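Local coordinates for cucumber basic protein (Cucumis sativus, PDB 2CBP) that binds one type 1 copper ion and, as a blue copper protein of the phytocyanin family, probably serves in electron transfer, at residues 38-43 / 58-63; 44-49 / 74-79; 68-73 / 91-96. All coordinates share one frame; numbering follows the deposited sequence. Where two conformers were deposited one is given.

In the fold
From the N terminus, strands 2-4 and 29-33 of one sheet precede the copper ligand His39 and strand 41-44 of the other. Interaction 1 closes the loop that holds helix 46-51 by returning strand 59-61 beside strand 41-44. Interaction 2 crosses it along the chain, closing the loop with strands 59-61 and 65-69 as the start of the helix meets strand 73-78, which leads to Cys79. Interaction 3 opens after interaction 1 has closed and crosses interaction 2; it closes the loop carrying Cys79, His84 and Met89 by joining the passage between the sheets to the C-terminal strand. Together they tie the copper end and both sheets into a cupredoxin beta sandwich.

Interaction 1. Residues 38-43 / 58-63; sequences MHNVVV and AKVYTS. With CU (copper (II) ion), chain B.
Val41 and Tyr61 form an antiparallel hydrogen-bonded pair, the tight centre of this contact. Tyr61 N donates to Val41 O over 2.7 Å, almost straight at the hydrogen (169°), and Val41 N returns a bond to Tyr61 O at 3.1 Å. With CG anti to its carbonyl carbon (chi1 -68°), Tyr61 lays its ring beside the valines, and its edge atom CE1 touches Val43 CG2 at 3.7 Å. On the other face of the sheet Val42 and Val60 run alongside each other in the same direction, with Val42 CG1 4.1 Å from Val60 CG2; the small methyl of Ala58 fits against the same branch of Val42. Beta-branched valine suits this strand, since it favours an extended backbone and offers compact methyl branches to both faces.

The Lys59 end is looser and reaches solvent. Val43 N still donates directly to Lys59 O, but a water links the next pair of groups, donating a hydrogen bond to Val43 O (3.0 Å from the water oxygen) and accepting one from Lys59 N. The exposed Lys59 chain runs forward along its strand, laying CE 3.3 Å above the plane of the Tyr61 ring, over its centre, while NZ bonds Val60 O at 2.7 Å.

Towards the copper, Asn40 sets CB against Tyr61 O and gives its ND2 to Asn80, and His39 ND1 binds the copper ion at 1.9 Å. Strand 41-44 thus runs between edge strand 59-61 and strand 73-78, where Val42 packs on Ile78, while Val41 and Tyr61 both press on Ile68 of strand 65-69 in the other sheet.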
ATOM      1  N   MET A  38      11.078  -4.287   9.590  1.00  5.12           N
ATOM      2  CA  MET A  38      10.105  -3.507  10.313  1.00  6.88           C
ATOM      3  C   MET A  38       8.759  -3.254   9.672  1.00  5.75           C
ATOM      4  O   MET A  38       7.867  -2.728  10.358  1.00  4.25           O
ATOM      5  CB  MET A  38      10.740  -2.074  10.531  0.50 10.35           C
ATOM      6  CG  MET A  38      12.113  -2.212  11.145  0.50 15.79           C
ATOM      7  SD  MET A  38      12.756  -0.693  11.837  0.50 18.89           S
ATOM      8  CE  MET A  38      12.475   0.446  10.467  0.50 22.45           C
ATOM      9  N   HIS A  39       8.646  -3.548   8.404  1.00  4.50           N
ATOM     10  CA  HIS A  39       7.419  -3.310   7.629  1.00  7.52           C
ATOM     11  C   HIS A  39       7.266  -4.293   6.465  1.00  5.92           C
ATOM     12  O   HIS A  39       8.204  -4.959   6.068  1.00  5.49           O
ATOM     13  CB  HIS A  39       7.445  -1.889   7.058  1.00  4.36           C
ATOM     14  CG  HIS A  39       7.553  -0.731   7.991  1.00  7.01           C
ATOM     15  ND1 HIS A  39       6.489  -0.272   8.775  1.00  6.29           N
ATOM     16  CD2 HIS A  39       8.645   0.075   8.219  1.00  7.35           C
ATOM     17  CE1 HIS A  39       6.961   0.740   9.443  1.00  5.93           C
ATOM     18  NE2 HIS A  39       8.244   0.991   9.147  1.00  7.82           N
ATOM     19  N   ASN A  40       6.054  -4.340   5.919  1.00  5.99           N
ATOM     20  CA  ASN A  40       5.676  -5.175   4.794  1.00  2.00           C
ATOM     21  C   ASN A  40       4.575  -4.404   4.012  1.00  2.00           C
ATOM     22  O   ASN A  40       4.137  -3.325   4.405  1.00  2.51           O
ATOM     23  CB  ASN A  40       5.218  -6.609   5.137  1.00  3.18           C
ATOM     24  CG  ASN A  40       4.034  -6.679   6.058  1.00  5.17           C
ATOM     25  OD1 ASN A  40       3.244  -5.706   6.168  1.00  4.92           O
ATOM     26  ND2 ASN A  40       3.865  -7.785   6.790  1.00  8.18           N
ATOM     27  N   VAL A  41       4.213  -5.046   2.903  1.00  2.12           N
ATOM     28  CA  VAL A  41       3.141  -4.514   2.028  1.00  4.42           C
ATOM     29  C   VAL A  41       2.182  -5.695   1.859  1.00  5.38           C
ATOM     30  O   VAL A  41       2.614  -6.790   1.418  1.00  7.36           O
ATOM     31  CB  VAL A  41       3.688  -3.968   0.690  1.00  8.06           C
ATOM     32  CG1 VAL A  41       2.567  -3.504  -0.239  1.00  7.39           C
ATOM     33  CG2 VAL A  41       4.734  -2.888   0.877  1.00  7.07           C
ATOM     34  N   VAL A  42       0.928  -5.478   2.193  1.00  2.83           N
ATOM     35  CA  VAL A  42      -0.099  -6.517   2.097  1.00  2.23           C
ATOM     36  C   VAL A  42      -1.252  -5.986   1.233  1.00  3.90           C
ATOM     37  O   VAL A  42      -1.750  -4.870   1.487  1.00  2.66           O
ATOM     38  CB  VAL A  42      -0.546  -6.961   3.517  1.00  4.21           C
ATOM     39  CG1 VAL A  42      -1.491  -8.151   3.532  1.00  3.85           C
ATOM     40  CG2 VAL A  42       0.625  -7.176   4.469  1.00  6.61           C
ATOM     41  N   VAL A  43      -1.620  -6.794   0.283  1.00  2.00           N
ATOM     42  CA  VAL A  43      -2.708  -6.490  -0.658  1.00  6.36           C
ATOM     43  C   VAL A  43      -4.009  -7.093  -0.118  1.00  6.30           C
ATOM     44  O   VAL A  43      -4.183  -8.323  -0.100  1.00  8.80           O
ATOM     45  CB  VAL A  43      -2.368  -7.034  -2.062  1.00  6.95           C
ATOM     46  CG1 VAL A  43      -3.428  -6.554  -3.063  1.00  8.20           C
ATOM     47  CG2 VAL A  43      -0.979  -6.660  -2.493  1.00 10.68           C
ATOM     48  N   ALA A  58      -4.198 -13.213   1.463  1.00  8.88           N
ATOM     49  CA  ALA A  58      -3.693 -11.894   1.024  1.00  9.41           C
ATOM     50  C   ALA A  58      -2.204 -12.036   0.685  1.00  9.87           C
ATOM     51  O   ALA A  58      -1.447 -12.687   1.426  1.00 12.32           O
ATOM     52  CB  ALA A  58      -3.950 -10.916   2.159  1.00  7.19           C
ATOM     53  N   LYS A  59      -1.785 -11.416  -0.399  1.00 13.09           N
ATOM     54  CA  LYS A  59      -0.386 -11.419  -0.860  1.00 14.15           C
ATOM     55  C   LYS A  59       0.426 -10.435   0.008  1.00  5.90           C
ATOM     56  O   LYS A  59       0.013  -9.314   0.220  1.00  6.89           O
ATOM     57  CB  LYS A  59      -0.211 -10.960  -2.287  1.00 18.86           C
ATOM     58  CG  LYS A  59       1.047 -11.287  -3.038  1.00 27.39           C
ATOM     59  CD  LYS A  59       2.370 -11.256  -2.318  1.00 35.61           C
ATOM     60  CE  LYS A  59       3.583 -11.309  -3.244  1.00 38.75           C
ATOM     61  NZ  LYS A  59       4.852 -11.699  -2.579  1.00 39.43           N
ATOM     62  N   VAL A  60       1.566 -10.941   0.448  1.00  7.69           N
ATOM     63  CA  VAL A  60       2.508 -10.183   1.266  1.00  8.05           C
ATOM     64  C   VAL A  60       3.829  -9.985   0.533  1.00  7.48           C
ATOM     65  O   VAL A  60       4.374 -10.993   0.030  1.00  9.33           O
ATOM     66  CB  VAL A  60       2.706 -10.886   2.623  1.00 11.27           C
ATOM     67  CG1 VAL A  60       3.682 -10.117   3.509  1.00 12.47           C
ATOM     68  CG2 VAL A  60       1.386 -11.132   3.324  1.00 16.76           C
ATOM     69  N   TYR A  61       4.266  -8.760   0.510  1.00  2.28           N
ATOM     70  CA  TYR A  61       5.540  -8.353  -0.136  1.00  7.60           C
ATOM     71  C   TYR A  61       6.511  -7.983   0.971  1.00  6.20           C
ATOM     72  O   TYR A  61       6.054  -7.350   1.942  1.00  4.74           O
ATOM     73  CB  TYR A  61       5.323  -7.178  -1.090  1.00  9.30           C
ATOM     74  CG  TYR A  61       4.511  -7.545  -2.313  1.00 11.36           C
ATOM     75  CD1 TYR A  61       3.118  -7.541  -2.268  1.00 12.71           C
ATOM     76  CD2 TYR A  61       5.145  -7.906  -3.503  1.00 15.57           C
ATOM     77  CE1 TYR A  61       2.373  -7.887  -3.382  1.00 16.14           C
ATOM     78  CE2 TYR A  61       4.409  -8.248  -4.628  1.00 21.12           C
ATOM     79  CZ  TYR A  61       3.017  -8.239  -4.566  1.00 19.76           C
ATOM     80  OH  TYR A  61       2.253  -8.584  -5.653  1.00 20.87           O
ATOM     81  N   THR A  62       7.771  -8.380   0.821  1.00  4.49           N
ATOM     82  CA  THR A  62       8.796  -8.109   1.841  1.00  2.58           C
ATOM     83  C   THR A  62      10.194  -7.787   1.322  1.00  8.21           C
ATOM     84  O   THR A  62      11.203  -7.847   2.077  1.00  7.12           O
ATOM     85  CB  THR A  62       8.884  -9.357   2.758  1.00  8.09           C
ATOM     86  OG1 THR A  62       9.395 -10.384   1.893  1.00  9.15           O
ATOM     87  CG2 THR A  62       7.549  -9.807   3.314  1.00  8.48           C
ATOM     88  N   SER A  63      10.267  -7.434   0.036  1.00  7.24           N
ATOM     89  CA  SER A  63      11.579  -7.135  -0.552  1.00  8.94           C
ATOM     90  C   SER A  63      12.225  -5.870  -0.057  1.00 10.08           C
ATOM     91  O   SER A  63      13.486  -5.867  -0.071  1.00  9.53           O
ATOM     92  CB  SER A  63      11.514  -7.136  -2.092  1.00  2.97           C
ATOM     93  OG  SER A  63      11.135  -5.830  -2.490  1.00  5.40           O
TER
HETATM   94 CU    CU B  97       4.719  -1.023   8.953  1.00  5.01          CU
HETATM   95  O   HOH W   1      -4.119 -10.414  -2.243  1.00 35.17           O

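Interaction 2. Residues 44-49 / 74-79; sequences VNQGGF and QSYFIC. With CU (copper (II) ion), chain B.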
ATOM      1  N   VAL A  44      -4.880  -6.175   0.285  1.00  4.37           N
ATOM      2  CA  VAL A  44      -6.182  -6.579   0.872  1.00  9.08           C
ATOM      3  C   VAL A  44      -7.369  -6.035   0.093  1.00  9.44           C
ATOM      4  O   VAL A  44      -7.211  -5.393  -0.939  1.00 10.77           O
ATOM      5  CB  VAL A  44      -6.183  -6.107   2.357  1.00  7.11           C
ATOM      6  CG1 VAL A  44      -5.074  -6.737   3.177  1.00  8.47           C
ATOM      7  CG2 VAL A  44      -6.145  -4.590   2.475  1.00  4.31           C
ATOM      8  N   ASN A  45      -8.539  -6.298   0.668  1.00  7.73           N
ATOM      9  CA  ASN A  45      -9.813  -5.802   0.073  1.00  5.80           C
ATOM     10  C   ASN A  45     -10.247  -4.608   0.877  1.00  3.34           C
ATOM     11  O   ASN A  45      -9.635  -4.212   1.912  1.00  5.90           O
ATOM     12  CB  ASN A  45     -10.804  -6.971  -0.017  1.00  8.17           C
ATOM     13  CG  ASN A  45     -11.129  -7.571   1.342  1.00  7.03           C
ATOM     14  OD1 ASN A  45     -10.734  -7.077   2.401  1.00  9.11           O
ATOM     15  ND2 ASN A  45     -11.907  -8.652   1.293  1.00 11.45           N
ATOM     16  N   GLN A  46     -11.346  -3.960   0.437  1.00  6.11           N
ATOM     17  CA  GLN A  46     -11.836  -2.756   1.139  1.00  4.27           C
ATOM     18  C   GLN A  46     -12.107  -2.993   2.613  1.00  4.30           C
ATOM     19  O   GLN A  46     -11.780  -2.166   3.490  1.00  5.42           O
ATOM     20  CB  GLN A  46     -13.039  -2.170   0.392  1.00  4.25           C
ATOM     21  CG  GLN A  46     -13.467  -0.840   1.037  1.00 10.21           C
ATOM     22  CD  GLN A  46     -14.535  -0.132   0.236  1.00 15.41           C
ATOM     23  OE1 GLN A  46     -15.266  -0.758  -0.543  1.00 22.46           O
ATOM     24  NE2 GLN A  46     -14.637   1.184   0.444  1.00 18.04           N
ATOM     25  N   GLY A  47     -12.676  -4.146   2.945  1.00  4.30           N
ATOM     26  CA  GLY A  47     -13.003  -4.544   4.306  1.00  8.22           C
ATOM     27  C   GLY A  47     -11.809  -4.608   5.239  1.00  9.12           C
ATOM     28  O   GLY A  47     -11.823  -4.109   6.393  1.00  9.60           O
ATOM     29  N   GLY A  48     -10.773  -5.248   4.745  1.00  7.96           N
ATOM     30  CA  GLY A  48      -9.502  -5.429   5.444  1.00 10.19           C
ATOM     31  C   GLY A  48      -8.839  -4.078   5.643  1.00 12.62           C
ATOM     32  O   GLY A  48      -8.269  -3.778   6.717  1.00 13.33           O
ATOM     33  N   PHE A  49      -8.953  -3.242   4.607  1.00  7.74           N
ATOM     34  CA  PHE A  49      -8.370  -1.907   4.663  1.00  6.35           C
ATOM     35  C   PHE A  49      -9.012  -1.128   5.829  1.00 10.00           C
ATOM     36  O   PHE A  49      -8.327  -0.459   6.607  1.00 10.43           O
ATOM     37  CB  PHE A  49      -8.501  -1.141   3.361  1.00  8.26           C
ATOM     38  CG  PHE A  49      -8.127   0.299   3.344  1.00  6.63           C
ATOM     39  CD1 PHE A  49      -6.783   0.697   3.125  1.00  4.40           C
ATOM     40  CD2 PHE A  49      -9.077   1.289   3.544  1.00  6.32           C
ATOM     41  CE1 PHE A  49      -6.426   2.034   3.099  1.00  8.09           C
ATOM     42  CE2 PHE A  49      -8.727   2.631   3.517  1.00  9.20           C
ATOM     43  CZ  PHE A  49      -7.411   3.028   3.308  1.00  8.91           C
ATOM     44  N   GLN A  74     -10.140  -0.490  -7.934  1.00  8.14           N
ATOM     45  CA  GLN A  74      -9.623  -0.236  -6.587  1.00  8.89           C
ATOM     46  C   GLN A  74      -8.614  -1.268  -6.091  1.00  8.03           C
ATOM     47  O   GLN A  74      -8.800  -2.461  -6.291  1.00  7.27           O
ATOM     48  CB  GLN A  74     -10.788  -0.204  -5.581  1.00 14.47           C
ATOM     49  CG  GLN A  74     -11.820   0.885  -5.862  1.00 17.37           C
ATOM     50  CD  GLN A  74     -13.224   0.363  -5.570  1.00 24.09           C
ATOM     51  OE1 GLN A  74     -14.066   0.293  -6.456  1.00 22.99           O
ATOM     52  NE2 GLN A  74     -13.442  -0.020  -4.300  1.00 21.65           N
ATOM     53  N   SER A  75      -7.596  -0.738  -5.427  1.00  6.53           N
ATOM     54  CA  SER A  75      -6.529  -1.507  -4.788  1.00  6.28           C
ATOM     55  C   SER A  75      -6.333  -0.907  -3.384  1.00  3.20           C
ATOM     56  O   SER A  75      -6.381   0.318  -3.241  1.00  4.87           O
ATOM     57  CB  SER A  75      -5.203  -1.546  -5.522  1.00 11.17           C
ATOM     58  OG  SER A  75      -5.343  -2.309  -6.709  1.00 11.76           O
ATOM     59  N   TYR A  76      -6.129  -1.790  -2.428  1.00  2.00           N
ATOM     60  CA  TYR A  76      -5.924  -1.479  -1.021  1.00  2.49           C
ATOM     61  C   TYR A  76      -4.669  -2.202  -0.507  1.00  2.00           C
ATOM     62  O   TYR A  76      -4.487  -3.402  -0.748  1.00  2.85           O
ATOM     63  CB  TYR A  76      -7.176  -1.911  -0.221  1.00  2.23           C
ATOM     64  CG  TYR A  76      -8.462  -1.238  -0.687  1.00  2.00           C
ATOM     65  CD1 TYR A  76      -8.809   0.031  -0.208  1.00  5.22           C
ATOM     66  CD2 TYR A  76      -9.310  -1.869  -1.584  1.00  5.45           C
ATOM     67  CE1 TYR A  76      -9.976   0.666  -0.628  1.00  4.68           C
ATOM     68  CE2 TYR A  76     -10.497  -1.251  -2.012  1.00  3.47           C
ATOM     69  CZ  TYR A  76     -10.822   0.000  -1.528  1.00  8.38           C
ATOM     70  OH  TYR A  76     -11.987   0.579  -1.961  1.00 11.58           O
ATOM     71  N   PHE A  77      -3.848  -1.419   0.168  1.00  6.17           N
ATOM     72  CA  PHE A  77      -2.582  -1.897   0.736  1.00  9.32           C
ATOM     73  C   PHE A  77      -2.474  -1.449   2.202  1.00  5.30           C
ATOM     74  O   PHE A  77      -2.779  -0.317   2.589  1.00  3.98           O
ATOM     75  CB  PHE A  77      -1.326  -1.373  -0.021  1.00  9.07           C
ATOM     76  CG  PHE A  77      -1.381  -1.553  -1.504  1.00  7.71           C
ATOM     77  CD1 PHE A  77      -2.013  -0.567  -2.291  1.00 12.16           C
ATOM     78  CD2 PHE A  77      -0.861  -2.683  -2.099  1.00  9.75           C
ATOM     79  CE1 PHE A  77      -2.115  -0.742  -3.673  1.00 11.66           C
ATOM     80  CE2 PHE A  77      -0.948  -2.881  -3.494  1.00  8.17           C
ATOM     81  CZ  PHE A  77      -1.587  -1.887  -4.252  1.00  7.37           C
ATOM     82  N   ILE A  78      -1.958  -2.409   2.988  1.00  5.72           N
ATOM     83  CA  ILE A  78      -1.726  -2.105   4.405  1.00  2.00           C
ATOM     84  C   ILE A  78      -0.373  -2.740   4.805  1.00  2.00           C
ATOM     85  O   ILE A  78       0.155  -3.574   4.071  1.00  3.04           O
ATOM     86  CB  ILE A  78      -2.792  -2.648   5.351  1.00  5.54           C
ATOM     87  CG1 ILE A  78      -2.729  -4.164   5.395  1.00  3.39           C
ATOM     88  CG2 ILE A  78      -4.200  -2.204   4.994  1.00  5.94           C
ATOM     89  CD1 ILE A  78      -3.709  -4.864   6.343  1.00  6.91           C
ATOM     90  N   CYS A  79       0.097  -2.298   5.946  1.00  6.89           N
ATOM     91  CA  CYS A  79       1.323  -2.883   6.559  1.00  3.26           C
ATOM     92  C   CYS A  79       0.669  -3.704   7.711  1.00  6.55           C
ATOM     93  O   CYS A  79      -0.110  -3.036   8.433  1.00  5.35           O
ATOM     94  CB  CYS A  79       2.342  -1.916   7.056  1.00  2.00           C
ATOM     95  SG  CYS A  79       3.588  -2.669   8.143  1.00  4.13           S
TER
HETATM   96 CU    CU B  97       4.719  -1.023   8.953  1.00  5.01          CU
HETATM   97  O   HOH W   2      -6.630  -4.778  -3.389  1.00 11.27           O
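Val44 O and Tyr76 N are joined through one water, which donates to Val44 O at 2.6 Å and accepts from Tyr76 N at 3.2 Å. Beside it Val44 N bonds Tyr76 O directly at 3.0 Å. The Tyr76 ring carries most of the contact. Gln46 CA sits over one face, 3.8 Å from the ring centroid, in a CH-pi contact; Gln46 CB passes CE2 and CZ, and the extended chain brings the amide beside the hydroxyl, its plane 17° from the ring's. Phe49 meets the ring obliquely, planes 47° apart, with Phe49 CG 3.6 Å from Tyr76 CD1. A tyrosine suits this border: its flat body packs under the helix while its OH accepts from Gln74 NE2 at 2.8 Å. Asn45 is the helix N-cap, its OD1 accepting from Gly48 N at 3.0 Å, and glycine, with no side chain, leaves that oxygen room beside the N-H. Farther along, Val44 CG1 packs on Ile78 CD1, one residue before Cys79, whose SG binds the copper ion at 2.2 Å. Helix 46-51 therefore rests on strand 73-78, itself between strands 41-44 and 90-95, and both Phe49 and Tyr76 touch Ala92 of the latter.

Interaction 3. Residues 68-73 / 91-96; sequences IKLPKG and IAVNAL
Within the cupredoxin beta sandwich, Gly73 and Ala95 form an antiparallel hydrogen-bonded pair where strand 73-78 begins and strand 90-95 ends. Gly73 N donates to Ala95 O at 2.8 Å, and Ala95 N answers to Gly73 O at 2.7 Å, completing the reciprocal pair. Glycine suits the position because its phi of 100° would jam a beta carbon against the carbonyl oxygen of Lys72.

Alanine is equally well placed: its methyl tucks under the bend of the incoming chain, with Ala95 CB 3.3 Å from Pro71 O and 4.2 Å from Leu70 CB, and its small size fits against both. The apolar part continues inward. Leu70 and Val93 cross at about a right angle, and both methyls of Leu70 approach a single branch, CD2 lying 3.9 Å from Val93 CG2. With chi1 -48°, that branch stands between the backbone N and the carbonyl carbon of Val93.

The outer side is polar. Asn94 CG is anti to its backbone N (chi1 -175°), which brings OD1 to 3.2 Å from Gly73 C; OD1 and Gly73 O are both acceptors, so no hydrogen bond joins them. The exposed Lys72 chain passes near the C terminus of Leu96, its end in doubtful position.

The chain here passes from strand 65-69 of the three-stranded sheet to strand 73-78 of the four-stranded one. Leu70 reaches Leu30 of strand 29-33, and both Leu70 and Val93 touch Phe24, so the two sheets meet across this crossing, while a backbone hydrogen bond between Val93 and Ser75 joins strands 90-95 and 73-78.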
ATOM      1  N   ILE A  68       4.693  -2.693  -7.560  1.00  9.01           N
ATOM      2  CA  ILE A  68       3.348  -3.263  -7.760  1.00  9.17           C
ATOM      3  C   ILE A  68       2.557  -2.543  -8.835  1.00  5.26           C
ATOM      4  O   ILE A  68       2.270  -1.358  -8.833  1.00  6.12           O
ATOM      5  CB  ILE A  68       2.584  -3.333  -6.422  1.00 12.08           C
ATOM      6  CG1 ILE A  68       3.465  -4.118  -5.454  1.00 12.18           C
ATOM      7  CG2 ILE A  68       1.257  -4.011  -6.639  1.00  9.99           C
ATOM      8  CD1 ILE A  68       3.044  -4.191  -4.006  1.00 19.24           C
ATOM      9  N   LYS A  69       2.207  -3.344  -9.852  1.00  5.59           N
ATOM     10  CA  LYS A  69       1.467  -2.866 -11.026  1.00 12.69           C
ATOM     11  C   LYS A  69      -0.016  -2.886 -10.643  1.00 11.14           C
ATOM     12  O   LYS A  69      -0.521  -3.874 -10.106  1.00 12.40           O
ATOM     13  CB  LYS A  69       1.721  -3.693 -12.260  0.50 10.95           C
ATOM     14  CG  LYS A  69       1.499  -3.038 -13.616  0.50 18.60           C
ATOM     15  CD  LYS A  69       1.616  -4.080 -14.734  0.50 21.53           C
ATOM     16  CE  LYS A  69       1.510  -3.444 -16.106  0.50 26.25           C
ATOM     17  NZ  LYS A  69       0.288  -2.611 -16.216  0.50 27.40           N
ATOM     18  N   LEU A  70      -0.652  -1.768 -10.934  1.00  9.29           N
ATOM     19  CA  LEU A  70      -2.067  -1.652 -10.602  1.00  7.79           C
ATOM     20  C   LEU A  70      -3.020  -2.162 -11.670  1.00 11.82           C
ATOM     21  O   LEU A  70      -2.950  -1.786 -12.851  1.00 13.85           O
ATOM     22  CB  LEU A  70      -2.343  -0.163 -10.411  1.00  8.00           C
ATOM     23  CG  LEU A  70      -1.713   0.546  -9.227  1.00 10.55           C
ATOM     24  CD1 LEU A  70      -2.189   1.979  -9.228  1.00 11.78           C
ATOM     25  CD2 LEU A  70      -2.043  -0.133  -7.919  1.00 13.74           C
ATOM     26  N   PRO A  71      -3.938  -2.993 -11.213  1.00 13.70           N
ATOM     27  CA  PRO A  71      -5.021  -3.511 -12.067  1.00 11.10           C
ATOM     28  C   PRO A  71      -6.048  -2.376 -12.175  1.00 10.46           C
ATOM     29  O   PRO A  71      -6.017  -1.361 -11.400  1.00  8.96           O
ATOM     30  CB  PRO A  71      -5.518  -4.708 -11.294  1.00 11.79           C
ATOM     31  CG  PRO A  71      -5.328  -4.363  -9.826  1.00 15.21           C
ATOM     32  CD  PRO A  71      -4.102  -3.465  -9.816  1.00 11.74           C
ATOM     33  N   LYS A  72      -6.971  -2.509 -13.085  1.00 12.60           N
ATOM     34  CA  LYS A  72      -8.051  -1.516 -13.282  1.00 12.31           C
ATOM     35  C   LYS A  72      -8.926  -1.611 -12.010  1.00 12.53           C
ATOM     36  O   LYS A  72      -9.196  -2.727 -11.550  1.00 13.11           O
ATOM     37  CB  LYS A  72      -8.898  -1.845 -14.482  1.00 21.24           C
ATOM     38  CG  LYS A  72      -9.391  -0.775 -15.390  1.00 30.34           C
ATOM     39  CD  LYS A  72     -10.794  -0.244 -15.164  1.00 38.32           C
ATOM     40  CE  LYS A  72     -10.912   1.155 -15.725  1.00 45.61           C
ATOM     41  NZ  LYS A  72     -12.059   1.984 -15.360  1.00 44.09           N
ATOM     42  N   GLY A  73      -9.329  -0.464 -11.504  1.00 11.54           N
ATOM     43  CA  GLY A  73     -10.183  -0.412 -10.323  1.00  9.71           C
ATOM     44  C   GLY A  73      -9.465  -0.106  -9.033  1.00  3.90           C
ATOM     45  O   GLY A  73      -8.380   0.473  -8.977  1.00  5.98           O
ATOM     46  N   ILE A  91      -2.980   2.519   2.379  1.00  7.61           N
ATOM     47  CA  ILE A  91      -3.370   3.399   1.276  1.00  2.83           C
ATOM     48  C   ILE A  91      -4.434   2.701   0.435  1.00  2.00           C
ATOM     49  O   ILE A  91      -4.493   1.480   0.268  1.00  2.66           O
ATOM     50  CB  ILE A  91      -2.267   3.893   0.353  1.00  6.67           C
ATOM     51  CG1 ILE A  91      -1.510   2.717  -0.223  1.00  8.14           C
ATOM     52  CG2 ILE A  91      -1.345   4.882   1.055  1.00  6.74           C
ATOM     53  CD1 ILE A  91      -0.471   2.983  -1.319  1.00  9.06           C
ATOM     54  N   ALA A  92      -5.268   3.587  -0.125  1.00  5.14           N
ATOM     55  CA  ALA A  92      -6.336   3.122  -1.030  1.00  6.35           C
ATOM     56  C   ALA A  92      -6.142   3.941  -2.339  1.00  6.04           C
ATOM     57  O   ALA A  92      -5.978   5.145  -2.270  1.00  5.05           O
ATOM     58  CB  ALA A  92      -7.706   3.262  -0.449  1.00  8.08           C
ATOM     59  N   VAL A  93      -6.195   3.198  -3.451  1.00  6.52           N
ATOM     60  CA  VAL A  93      -6.052   3.850  -4.767  1.00  4.11           C
ATOM     61  C   VAL A  93      -7.115   3.308  -5.728  1.00  2.58           C
ATOM     62  O   VAL A  93      -7.638   2.195  -5.560  1.00  5.17           O
ATOM     63  CB  VAL A  93      -4.620   3.680  -5.299  1.00  8.39           C
ATOM     64  CG1 VAL A  93      -3.540   4.018  -4.278  1.00  7.15           C
ATOM     65  CG2 VAL A  93      -4.369   2.294  -5.865  1.00 10.36           C
ATOM     66  N   ASN A  94      -7.381   4.122  -6.731  1.00  4.85           N
ATOM     67  CA  ASN A  94      -8.336   3.752  -7.801  1.00  3.78           C
ATOM     68  C   ASN A  94      -7.603   3.984  -9.143  1.00  6.58           C
ATOM     69  O   ASN A  94      -7.139   5.111  -9.343  1.00  8.54           O
ATOM     70  CB  ASN A  94      -9.651   4.506  -7.754  1.00  6.29           C
ATOM     71  CG  ASN A  94     -10.605   3.943  -8.834  1.00  4.82           C
ATOM     72  OD1 ASN A  94     -10.920   2.757  -8.817  1.00  8.39           O
ATOM     73  ND2 ASN A  94     -11.053   4.821  -9.719  1.00  6.20           N
ATOM     74  N   ALA A  95      -7.571   2.921  -9.927  1.00  6.16           N
ATOM     75  CA  ALA A  95      -6.912   3.023 -11.237  1.00  9.57           C
ATOM     76  C   ALA A  95      -7.979   3.028 -12.337  1.00 12.66           C
ATOM     77  O   ALA A  95      -8.812   2.116 -12.404  1.00 12.17           O
ATOM     78  CB  ALA A  95      -5.901   1.920 -11.425  1.00 12.45           C
ATOM     79  N   LEU A  96      -7.884   4.081 -13.148  1.00  8.27           N
ATOM     80  CA  LEU A  96      -8.838   4.224 -14.270  1.00 13.54           C
ATOM     81  C   LEU A  96      -8.325   3.428 -15.470  1.00 18.56           C
ATOM     82  O   LEU A  96      -9.210   3.118 -16.294  1.00 16.66           O
ATOM     83  CB  LEU A  96      -9.054   5.688 -14.542  1.00 14.79           C
ATOM     84  CG  LEU A  96      -9.831   6.460 -13.476  1.00 20.79           C
ATOM     85  CD1 LEU A  96      -9.828   7.910 -13.822  1.00 21.52           C
ATOM     86  CD2 LEU A  96     -11.250   5.928 -13.339  1.00 24.50           C
ATOM     87  OXT LEU A  96      -7.126   3.117 -15.592  1.00 16.50           O
TER